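Local structure of thymidylate synthase 1 (Bacillus subtilis, 1BKP) at residues A[146-149]-A[150-153]; A[79-82]-A[83-86]; A[68-71]-A[72-75]. The protein catalyses the reductive methylation of dUMP to dTMP, using 5,10-methylenetetrahydrofolate as both methyl donor and reductant. All coordinates share one frame; numbering follows the deposited sequence.

Interaction 1 (A[146-149]-A[150-153]); sequences LWNP and DELD
Leu152 lays its two methyl groups against the indole of Trp147, the tightly packed, buried part of this local contact. CD2 sits over the face of the five-membered ring, 4.0 Å from the centroid to Leu152 CD2 and 15° off the normal, a CH-pi contact, while CD1 reaches the nitrogen side of the ring, 3.6 Å from Leu152 CD1 to Trp147 NE1. A branched aliphatic residue suits the spot because its two methyls spread over a flat apolar surface. With CG anti to the backbone N (chi1 -164°), Trp147 swings its indole beside its own carbonyl carbon, where the ring meets Leu152, the two side chains crossing at about a right angle. Between them the chain reverses: Glu151 N donates to Asn148 O at 3.0 Å, closing a type I beta turn with Pro149 and Asp150 at its corners, where the proline ring already restricts phi to near the value required. Asn148 adds an Asx turn, its OD1 taking the N-H of Asp150 at 3.0 Å, with the donor tilted 25° from the carbonyl plane. The turn belongs to the loop between strands 143-145 and 161-169, at the dimer interface: Asn148 ND2 bonds Asp150 OD2 of the second subunit, the reciprocal bond forms as well, and Asp150 OD2 of this chain also makes a salt bridge with Lys113 of the second subunit. Glu151 pairs instead with Lys113 of its own chain. The looser, wetter side lies at the 3-10 segment, where a water accepts from Asp153 N at 3.0 Å and may donate a longer bond to Pro149 O, 3.3 Å away, and where the exposed Asp153 carboxylate turns to Arg116 of the second subunit.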
loop_
_atom_site.group_PDB
_atom_site.type_symbol
_atom_site.label_atom_id
_atom_site.label_comp_id
_atom_site.label_asym_id
_atom_site.label_seq_id
_atom_site.Cartn_x
_atom_site.Cartn_y
_atom_site.Cartn_z
ATOM N N LEU A 146 9.745 1.111 -4.133
ATOM C CA LEU A 146 10.921 0.259 -4.415
ATOM C C LEU A 146 10.504 -0.942 -5.233
ATOM O O LEU A 146 11.388 -1.545 -5.878
ATOM C CB LEU A 146 11.525 -0.257 -3.139
ATOM C CG LEU A 146 12.015 0.741 -2.100
ATOM C CD1 LEU A 146 12.577 0.116 -0.771
ATOM C CD2 LEU A 146 13.061 1.644 -2.816
ATOM N N TRP A 147 9.193 -1.212 -5.317
ATOM C CA TRP A 147 8.643 -2.371 -6.105
ATOM C C TRP A 147 8.482 -1.939 -7.588
ATOM O O TRP A 147 7.391 -1.550 -8.024
ATOM C CB TRP A 147 7.273 -2.811 -5.595
ATOM C CG TRP A 147 6.845 -4.152 -6.074
ATOM C CD1 TRP A 147 6.156 -4.431 -7.176
ATOM C CD2 TRP A 147 7.119 -5.395 -5.426
ATOM N NE1 TRP A 147 5.969 -5.800 -7.280
ATOM C CE2 TRP A 147 6.561 -6.411 -6.218
ATOM C CE3 TRP A 147 7.796 -5.738 -4.250
ATOM C CZ2 TRP A 147 6.643 -7.776 -5.869
ATOM C CZ3 TRP A 147 7.889 -7.103 -3.890
ATOM C CH2 TRP A 147 7.325 -8.084 -4.680
ATOM N N ASN A 148 9.581 -1.895 -8.305
ATOM C CA ASN A 148 9.615 -1.509 -9.696
ATOM C C ASN A 148 9.360 -2.831 -10.460
ATOM O O ASN A 148 10.245 -3.679 -10.550
ATOM C CB ASN A 148 11.016 -1.006 -10.050
ATOM C CG ASN A 148 11.111 -0.526 -11.507
ATOM O OD1 ASN A 148 10.412 -1.042 -12.400
ATOM N ND2 ASN A 148 12.062 0.378 -11.774
ATOM N N PRO A 149 8.186 -2.939 -11.124
ATOM C CA PRO A 149 7.807 -4.169 -11.865
ATOM C C PRO A 149 8.741 -4.607 -13.002
ATOM O O PRO A 149 8.842 -5.780 -13.288
ATOM C CB PRO A 149 6.356 -3.877 -12.335
ATOM C CG PRO A 149 6.313 -2.315 -12.391
ATOM C CD PRO A 149 7.219 -1.826 -11.318
ATOM N N ASP A 150 9.458 -3.656 -13.562
ATOM C CA ASP A 150 10.343 -3.934 -14.698
ATOM C C ASP A 150 11.659 -4.531 -14.236
ATOM O O ASP A 150 12.382 -5.099 -15.033
ATOM C CB ASP A 150 10.697 -2.619 -15.410
ATOM C CG ASP A 150 9.607 -2.125 -16.322
ATOM O OD1 ASP A 150 8.823 -2.896 -16.856
ATOM O OD2 ASP A 150 9.560 -0.937 -16.561
ATOM N N GLU A 151 11.946 -4.418 -12.955
ATOM C CA GLU A 151 13.245 -4.853 -12.487
ATOM C C GLU A 151 13.260 -5.867 -11.365
ATOM O O GLU A 151 14.356 -6.216 -10.892
ATOM C CB GLU A 151 14.073 -3.602 -12.055
ATOM C CG GLU A 151 14.273 -2.644 -13.206
ATOM C CD GLU A 151 15.582 -1.818 -13.045
ATOM O OE1 GLU A 151 15.644 -0.835 -12.324
ATOM O OE2 GLU A 151 16.571 -2.222 -13.656
ATOM N N LEU A 152 12.122 -6.489 -11.084
ATOM C CA LEU A 152 12.080 -7.473 -9.984
ATOM C C LEU A 152 13.090 -8.630 -10.190
ATOM O O LEU A 152 13.799 -9.031 -9.262
ATOM C CB LEU A 152 10.666 -8.054 -9.806
ATOM C CG LEU A 152 9.634 -6.997 -9.387
ATOM C CD1 LEU A 152 8.155 -7.530 -9.480
ATOM C CD2 LEU A 152 10.030 -6.474 -7.971
ATOM N N ASP A 153 13.274 -9.014 -11.438
ATOM C CA ASP A 153 14.152 -10.147 -11.705
ATOM C C ASP A 153 15.601 -9.784 -11.563
ATOM O O ASP A 153 16.431 -10.651 -11.491
ATOM C CB ASP A 153 13.888 -10.744 -13.091
ATOM C CG ASP A 153 12.540 -11.407 -13.187
ATOM O OD1 ASP A 153 12.093 -12.044 -12.183
ATOM O OD2 ASP A 153 11.918 -11.264 -14.233
HETATM O O HOH W 1 11.287 -7.966 -13.468
#

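Interaction 2 (A[79-82]-A[83-86]); sequences SNDV and NDLN
Asp81 folds its carboxylate over the start of helix 82-86, where OD1 lies beside both the backbone and the side chain of Asn83. Its CG stands anti to the N of Asp81 (chi1 176°), a setting that carries OD1 to 2.8 Å from Asn83 N, met from above the carboxylate plane. Asn83 ND2 adds a weak bond to the same oxygen, with the amide and carboxylate planes 72° apart; the other end of that amide, OD1, is held by Lys97. This is an N-cap: a short acidic side chain answers an N-H of the first turn and would probably interact well with the positive end of the helix dipole. An alanine here is likely to leave the Asn83 N-H without its cap and the Asn83 amide less firmly fixed. Ser79 works one step back. Its OG accepts from Asp81 N at 2.9 Å, an ST turn, and donates to Asp84 OD2 at 2.6 Å, using the anti lone pair of that oxygen, so that a single hydroxyl ties the cap residue to the first turn. Farther along, Val82 O receives Asn86 N at 2.8 Å, and the Asn86 amide reaches beyond the helix to Val90 O and Asp94.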
loop_
_atom_site.group_PDB
_atom_site.type_symbol
_atom_site.label_atom_id
_atom_site.label_comp_id
_atom_site.label_asym_id
_atom_site.label_seq_id
_atom_site.Cartn_x
_atom_site.Cartn_y
_atom_site.Cartn_z
ATOM N N SER A 79 22.482 3.483 -2.138
ATOM C CA SER A 79 23.490 2.580 -2.697
ATOM C C SER A 79 23.032 1.140 -2.678
ATOM O O SER A 79 22.311 0.773 -1.761
ATOM C CB SER A 79 24.791 2.692 -1.822
ATOM O OG SER A 79 25.528 1.461 -1.773
ATOM N N ASN A 80 23.456 0.322 -3.639
ATOM C CA ASN A 80 23.068 -1.064 -3.594
ATOM C C ASN A 80 24.355 -1.872 -3.296
ATOM O O ASN A 80 24.367 -3.056 -3.467
ATOM C CB ASN A 80 22.484 -1.525 -4.950
ATOM C CG ASN A 80 23.461 -1.439 -6.064
ATOM O OD1 ASN A 80 24.490 -0.799 -5.960
ATOM N ND2 ASN A 80 23.094 -1.974 -7.163
ATOM N N ASP A 81 25.408 -1.202 -2.818
ATOM C CA ASP A 81 26.697 -1.890 -2.590
ATOM C C ASP A 81 26.849 -2.278 -1.138
ATOM O O ASP A 81 26.999 -1.427 -0.291
ATOM C CB ASP A 81 27.843 -0.992 -3.006
ATOM C CG ASP A 81 29.231 -1.595 -2.722
ATOM O OD1 ASP A 81 29.374 -2.765 -2.413
ATOM O OD2 ASP A 81 30.204 -0.854 -2.796
ATOM N N VAL A 82 26.929 -3.577 -0.896
ATOM C CA VAL A 82 27.027 -4.057 0.469
ATOM C C VAL A 82 28.347 -3.588 1.146
ATOM O O VAL A 82 28.377 -3.294 2.354
ATOM C CB VAL A 82 26.747 -5.540 0.551
ATOM C CG1 VAL A 82 26.903 -6.010 2.017
ATOM C CG2 VAL A 82 25.272 -5.826 0.116
ATOM N N ASN A 83 29.359 -3.331 0.318
ATOM C CA ASN A 83 30.635 -2.827 0.850
ATOM C C ASN A 83 30.428 -1.497 1.503
ATOM O O ASN A 83 30.997 -1.257 2.546
ATOM C CB ASN A 83 31.708 -2.776 -0.244
ATOM C CG ASN A 83 31.919 -4.144 -0.895
ATOM O OD1 ASN A 83 32.391 -5.091 -0.255
ATOM N ND2 ASN A 83 31.521 -4.266 -2.158
ATOM N N ASP A 84 29.520 -0.662 1.001
ATOM C CA ASP A 84 29.279 0.611 1.649
ATOM C C ASP A 84 28.693 0.362 3.028
ATOM O O ASP A 84 28.918 1.099 3.950
ATOM C CB ASP A 84 28.246 1.474 0.898
ATOM C CG ASP A 84 28.758 2.053 -0.344
ATOM O OD1 ASP A 84 29.971 2.317 -0.391
ATOM O OD2 ASP A 84 27.949 2.262 -1.260
ATOM N N LEU A 85 27.864 -0.641 3.146
ATOM C CA LEU A 85 27.255 -0.909 4.432
ATOM C C LEU A 85 28.299 -1.527 5.378
ATOM O O LEU A 85 28.337 -1.211 6.597
ATOM C CB LEU A 85 26.050 -1.834 4.177
ATOM C CG LEU A 85 24.990 -1.989 5.260
ATOM C CD1 LEU A 85 24.392 -0.666 5.782
ATOM C CD2 LEU A 85 23.939 -2.872 4.633
ATOM N N ASN A 86 29.229 -2.309 4.832
ATOM C CA ASN A 86 30.256 -2.905 5.692
ATOM C C ASN A 86 31.133 -1.845 6.320
ATOM O O ASN A 86 31.522 -2.008 7.496
ATOM C CB ASN A 86 31.128 -3.914 4.932
ATOM C CG ASN A 86 30.418 -5.192 4.590
ATOM O OD1 ASN A 86 30.786 -5.842 3.625
ATOM N ND2 ASN A 86 29.358 -5.538 5.330
#

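Interaction 3 (A[68-71]-A[72-75]); sequences IKEL and LWIW
Four successive i to i+4 bonds carry the helix across this contact, from Leu72 N to Ile68 O through to Trp75 N and Leu71 O. The last two are the straighter: the Ile74 N-H reaches Glu70 O at 173°, against 159° for Leu72 to Ile68 O, and the final bond, Trp75 N to Leu71 O, is 2.9 Å long. The same spacing brings side chains together in pairs on successive turns. Ile68 and Leu72 run side by side, with Ile68 CG2 at 4.1 Å from Leu72 CD1. Glu70 and Ile74 also point the same way; with CG1 anti to its carbonyl carbon (chi1 -61°), Ile74 sends CD1 back along the helix to within 3.8 Å of Glu70 CG. The isoleucine thus packs on the aliphatic stem of the glutamate, whose OE1 bonds Trp93 NE1. The largely buried 68-75 part of helix 64-75 packs beside helix 188-206 in the thymidylate synthase fold, with Leu71 touching Gln194 and Leu72 touching Met201, so branched aliphatic residues fill this side. Leu71 and Trp75 form the third pair: Leu71 CD1 comes obliquely to the indole, 3.7 Å from Trp75 CD1. The carbonyl oxygen of Leu71 lies in the plane of that ring at its edge, 3.9 Å from the same Trp75 carbon. A tryptophan suits this end of the helix because it combines a broad apolar surface with a single N-H, and Trp75 NE1 spends that donor on the hydroxyl of Tyr195.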
loop_
_atom_site.group_PDB
_atom_site.type_symbol
_atom_site.label_atom_id
_atom_site.label_comp_id
_atom_site.label_asym_id
_atom_site.label_seq_id
_atom_site.Cartn_x
_atom_site.Cartn_y
_atom_site.Cartn_z
ATOM N N ILE A 68 19.229 2.979 11.847
ATOM C CA ILE A 68 19.570 4.242 11.212
ATOM C C ILE A 68 20.653 4.091 10.171
ATOM O O ILE A 68 20.576 4.712 9.101
ATOM C CB ILE A 68 19.893 5.315 12.226
ATOM C CG1 ILE A 68 18.653 5.477 13.077
ATOM C CG2 ILE A 68 20.330 6.621 11.569
ATOM C CD1 ILE A 68 18.854 6.464 14.280
ATOM N N LYS A 69 21.647 3.237 10.430
ATOM C CA LYS A 69 22.670 3.017 9.378
ATOM C C LYS A 69 22.109 2.483 8.066
ATOM O O LYS A 69 22.518 2.990 6.968
ATOM C CB LYS A 69 23.861 2.163 9.873
ATOM C CG LYS A 69 24.752 2.887 10.877
ATOM C CD LYS A 69 25.666 1.861 11.531
ATOM C CE LYS A 69 26.661 2.535 12.450
ATOM N NZ LYS A 69 27.452 1.512 13.184
ATOM N N GLU A 70 21.248 1.439 8.163
ATOM C CA GLU A 70 20.624 0.830 6.975
ATOM C C GLU A 70 19.726 1.866 6.335
ATOM O O GLU A 70 19.733 1.998 5.126
ATOM C CB GLU A 70 19.795 -0.374 7.374
ATOM C CG GLU A 70 19.176 -1.084 6.237
ATOM C CD GLU A 70 18.230 -2.125 6.773
ATOM O OE1 GLU A 70 18.735 -3.165 7.233
ATOM O OE2 GLU A 70 17.048 -1.812 6.943
ATOM N N LEU A 71 18.995 2.639 7.134
ATOM C CA LEU A 71 18.168 3.731 6.521
ATOM C C LEU A 71 19.021 4.683 5.677
ATOM O O LEU A 71 18.682 4.992 4.545
ATOM C CB LEU A 71 17.445 4.501 7.626
ATOM C CG LEU A 71 16.471 5.570 7.078
ATOM C CD1 LEU A 71 15.196 4.883 6.538
ATOM C CD2 LEU A 71 16.171 6.561 8.181
ATOM N N LEU A 72 20.185 5.130 6.190
ATOM C CA LEU A 72 21.031 6.078 5.427
ATOM C C LEU A 72 21.612 5.473 4.146
ATOM O O LEU A 72 21.675 6.123 3.114
ATOM C CB LEU A 72 22.179 6.608 6.305
ATOM C CG LEU A 72 21.699 7.377 7.562
ATOM C CD1 LEU A 72 22.937 7.650 8.560
ATOM C CD2 LEU A 72 21.098 8.720 7.065
ATOM N N TRP A 73 21.958 4.196 4.210
ATOM C CA TRP A 73 22.538 3.473 3.089
ATOM C C TRP A 73 21.447 3.468 1.965
ATOM O O TRP A 73 21.747 3.630 0.777
ATOM C CB TRP A 73 22.801 2.015 3.541
ATOM C CG TRP A 73 23.278 1.080 2.491
ATOM C CD1 TRP A 73 24.342 1.250 1.670
ATOM C CD2 TRP A 73 22.714 -0.203 2.148
ATOM N NE1 TRP A 73 24.491 0.158 0.825
ATOM C CE2 TRP A 73 23.517 -0.755 1.125
ATOM C CE3 TRP A 73 21.632 -0.936 2.617
ATOM C CZ2 TRP A 73 23.261 -1.999 0.573
ATOM C CZ3 TRP A 73 21.371 -2.204 2.053
ATOM C CH2 TRP A 73 22.165 -2.709 1.072
ATOM N N ILE A 74 20.218 3.072 2.309
ATOM C CA ILE A 74 19.147 3.044 1.304
ATOM C C ILE A 74 18.664 4.450 0.790
ATOM O O ILE A 74 18.589 4.706 -0.470
ATOM C CB ILE A 74 17.896 2.306 1.883
ATOM C CG1 ILE A 74 18.250 0.811 2.270
ATOM C CG2 ILE A 74 16.714 2.251 0.820
ATOM C CD1 ILE A 74 17.109 0.261 3.314
ATOM N N TRP A 75 18.332 5.331 1.722
ATOM C CA TRP A 75 17.716 6.623 1.382
ATOM C C TRP A 75 18.639 7.816 1.143
ATOM O O TRP A 75 18.301 8.663 0.324
ATOM C CB TRP A 75 16.754 7.044 2.497
ATOM C CG TRP A 75 15.419 6.272 2.449
ATOM C CD1 TRP A 75 15.153 4.959 2.846
ATOM C CD2 TRP A 75 14.215 6.779 1.864
ATOM N NE1 TRP A 75 13.837 4.646 2.528
ATOM C CE2 TRP A 75 13.235 5.739 1.938
ATOM C CE3 TRP A 75 13.866 8.017 1.302
ATOM C CZ2 TRP A 75 11.924 5.912 1.468
ATOM C CZ3 TRP A 75 12.527 8.191 0.829
ATOM C CH2 TRP A 75 11.591 7.149 0.921
#

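Interactions 2 and 3 are joined directly through Trp73: Ser79 N lies 3.0 Å from Trp73 O, Asp81 O lies 3.2 Å from Trp73 NE1, both probable hydrogen bonds, and Leu85 CD2 packs 3.6 Å from Trp73 CE3. Interaction 1 stands apart, its centre about 20 Å from those of the other two, although its nearest atoms come within about 5 Å of interaction 3. Leu111 of helix 108-112 bridges that gap, touching Leu146 as well as Ile74 and Trp75. Both interactions 1 and 3 approach the active site: the side chains of Trp147 and Glu70 are about 8 and 9 Å from that of the catalytic Cys160, and Glu70 is about 5 Å from Asn191, a predicted dUMP-binding residue.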